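Side-chain contact in transcriptional regulator (Pyrococcus horikoshii, PDB 1UDD), which is an all-helical TenA homologue of the TENA/THI-4/PQQC family, its precise role left open here: residues Q28-T33 with A141-Y146. Numbering follows the deposited sequence.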
loop_
_atom_site.group_PDB
_atom_site.type_symbol
_atom_site.label_atom_id
_atom_site.label_comp_id
_atom_site.label_asym_id
_atom_site.label_seq_id
_atom_site.Cartn_x
_atom_site.Cartn_y
_atom_site.Cartn_z
ATOM N N GLN A 28 -7.967 37.070 10.308
ATOM C CA GLN A 28 -7.033 38.136 9.957
ATOM C C GLN A 28 -6.537 38.075 8.522
ATOM O O GLN A 28 -6.253 39.115 7.914
ATOM C CB GLN A 28 -5.848 38.135 10.918
ATOM C CG GLN A 28 -6.196 38.710 12.270
ATOM C CD GLN A 28 -5.016 38.735 13.206
ATOM O OE1 GLN A 28 -3.888 39.012 12.796
ATOM N NE2 GLN A 28 -5.269 38.460 14.476
ATOM N N LEU A 29 -6.445 36.869 7.974
ATOM C CA LEU A 29 -5.972 36.716 6.607
ATOM C C LEU A 29 -7.013 37.313 5.671
ATOM O O LEU A 29 -6.674 38.027 4.730
ATOM C CB LEU A 29 -5.766 35.230 6.257
ATOM C CG LEU A 29 -4.735 34.853 5.182
ATOM C CD1 LEU A 29 -4.896 33.369 4.853
ATOM C CD2 LEU A 29 -4.913 35.676 3.924
ATOM N N TYR A 30 -8.283 37.020 5.933
ATOM C CA TYR A 30 -9.357 37.517 5.086
ATOM C C TYR A 30 -9.697 38.986 5.300
ATOM O O TYR A 30 -10.149 39.657 4.377
ATOM C CB TYR A 30 -10.612 36.643 5.234
ATOM C CG TYR A 30 -10.572 35.384 4.380
ATOM C CD1 TYR A 30 -9.814 34.269 4.759
ATOM C CD2 TYR A 30 -11.243 35.336 3.160
ATOM C CE1 TYR A 30 -9.726 33.136 3.932
ATOM C CE2 TYR A 30 -11.160 34.218 2.328
ATOM C CZ TYR A 30 -10.400 33.124 2.714
ATOM O OH TYR A 30 -10.304 32.043 1.856
ATOM N N SER A 31 -9.476 39.495 6.501
ATOM C CA SER A 31 -9.767 40.905 6.751
ATOM C C SER A 31 -8.635 41.750 6.172
ATOM O O SER A 31 -8.859 42.865 5.712
ATOM C CB SER A 31 -9.887 41.181 8.247
ATOM O OG SER A 31 -8.625 41.039 8.876
ATOM N N GLY A 32 -7.424 41.204 6.192
ATOM C CA GLY A 32 -6.270 41.910 5.663
ATOM C C GLY A 32 -5.358 42.368 6.778
ATOM O O GLY A 32 -4.371 43.065 6.554
ATOM N N THR A 33 -5.692 41.949 7.988
ATOM C CA THR A 33 -4.953 42.305 9.191
ATOM C C THR A 33 -3.770 41.396 9.523
ATOM O O THR A 33 -2.873 41.774 10.280
ATOM C CB THR A 33 -5.934 42.334 10.379
ATOM O OG1 THR A 33 -6.682 43.556 10.327
ATOM C CG2 THR A 33 -5.214 42.230 11.701
ATOM N N ALA A 141 -13.262 26.349 0.773
ATOM C CA ALA A 141 -14.293 27.043 0.021
ATOM C C ALA A 141 -15.278 27.698 0.988
ATOM O O ALA A 141 -15.697 28.836 0.768
ATOM C CB ALA A 141 -15.027 26.066 -0.900
ATOM N N GLU A 142 -15.647 26.981 2.057
ATOM C CA GLU A 142 -16.599 27.515 3.034
ATOM C C GLU A 142 -16.028 28.714 3.775
ATOM O O GLU A 142 -16.752 29.651 4.101
ATOM C CB GLU A 142 -17.010 26.449 4.056
ATOM C CG GLU A 142 -17.983 25.415 3.563
ATOM C CD GLU A 142 -19.326 25.991 3.138
ATOM O OE1 GLU A 142 -19.801 26.971 3.753
ATOM O OE2 GLU A 142 -19.924 25.436 2.194
ATOM N N ILE A 143 -14.731 28.665 4.064
ATOM C CA ILE A 143 -14.075 29.761 4.754
ATOM C C ILE A 143 -14.159 31.022 3.889
ATOM O O ILE A 143 -14.520 32.085 4.380
ATOM C CB ILE A 143 -12.588 29.440 5.034
ATOM C CG1 ILE A 143 -12.464 28.315 6.070
ATOM C CG2 ILE A 143 -11.886 30.684 5.532
ATOM C CD1 ILE A 143 -11.004 27.834 6.294
ATOM N N ALA A 144 -13.828 30.898 2.605
ATOM C CA ALA A 144 -13.874 32.039 1.690
ATOM C C ALA A 144 -15.301 32.557 1.598
ATOM O O ALA A 144 -15.538 33.763 1.691
ATOM C CB ALA A 144 -13.369 31.641 0.309
ATOM N N GLU A 145 -16.254 31.644 1.422
ATOM C CA GLU A 145 -17.660 32.034 1.343
ATOM C C GLU A 145 -18.018 32.801 2.615
ATOM O O GLU A 145 -18.635 33.858 2.558
ATOM C CB GLU A 145 -18.541 30.784 1.201
ATOM C CG GLU A 145 -20.050 31.025 1.188
ATOM C CD GLU A 145 -20.506 31.902 0.036
ATOM O OE1 GLU A 145 -19.895 31.813 -1.049
ATOM O OE2 GLU A 145 -21.487 32.666 0.209
ATOM N N TYR A 146 -17.581 32.273 3.753
ATOM C CA TYR A 146 -17.843 32.865 5.063
ATOM C C TYR A 146 -17.281 34.284 5.232
ATOM O O TYR A 146 -17.904 35.125 5.874
ATOM C CB TYR A 146 -17.244 31.976 6.158
ATOM C CG TYR A 146 -17.637 32.351 7.574
ATOM C CD1 TYR A 146 -18.723 31.736 8.206
ATOM C CD2 TYR A 146 -16.912 33.303 8.290
ATOM C CE1 TYR A 146 -19.075 32.054 9.515
ATOM C CE2 TYR A 146 -17.253 33.633 9.602
ATOM C CZ TYR A 146 -18.334 33.000 10.208
ATOM O OH TYR A 146 -18.649 33.290 11.515
#
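Tyr30, in the last turn of helix 24-31, reaches across to the closing turns of helix 126-146 and meets Ile143 and Ala144 with the far half of its ring. The nearest CA atoms of the two segments, those of Tyr30 and Ala144, are 7.9 Å apart, and the tyrosine side chain spans the distance. The two sides of the ring's far end go to different partners: CE1 lies 3.6 Å from Ile143 CG2, while CE2 comes to 3.5 Å from Ala144 CA. Ile143 crosses the tyrosine side chain at about a right angle and touches it with the methyl branch alone; with CG2 opposite the backbone N (CG1 at chi1 -68°), that methyl is turned to the ring and the longer CG1 arm leads elsewhere. Ile143 O lies over one ring face, whereas Ala144 CA approaches obliquely. Beyond the ring, Tyr30 OH packs 3.5 Å from the methyl CB of Ala144. The contact is thus small and essentially van der Waals, 130 Å² in all. Helix 24-31 ends at Ser31: Gly32 takes a positive phi of 108°, and Ser31 OG accepts from Thr33 N at 3.2 Å in an ST turn. This buried helix-to-helix contact of the all-helical TenA-family fold ties the ends of helices 24-31 and 126-146 together. The Tyr30 ring also meets that of His147, their planes inclined by about 30°, and Tyr166, in a loop, touches both Tyr30 and Ala144. Ile143 packs further on Ile20 and Phe21 of helix 14-21 and on Trp208 of helix 190-213, joining helix 126-146 to both.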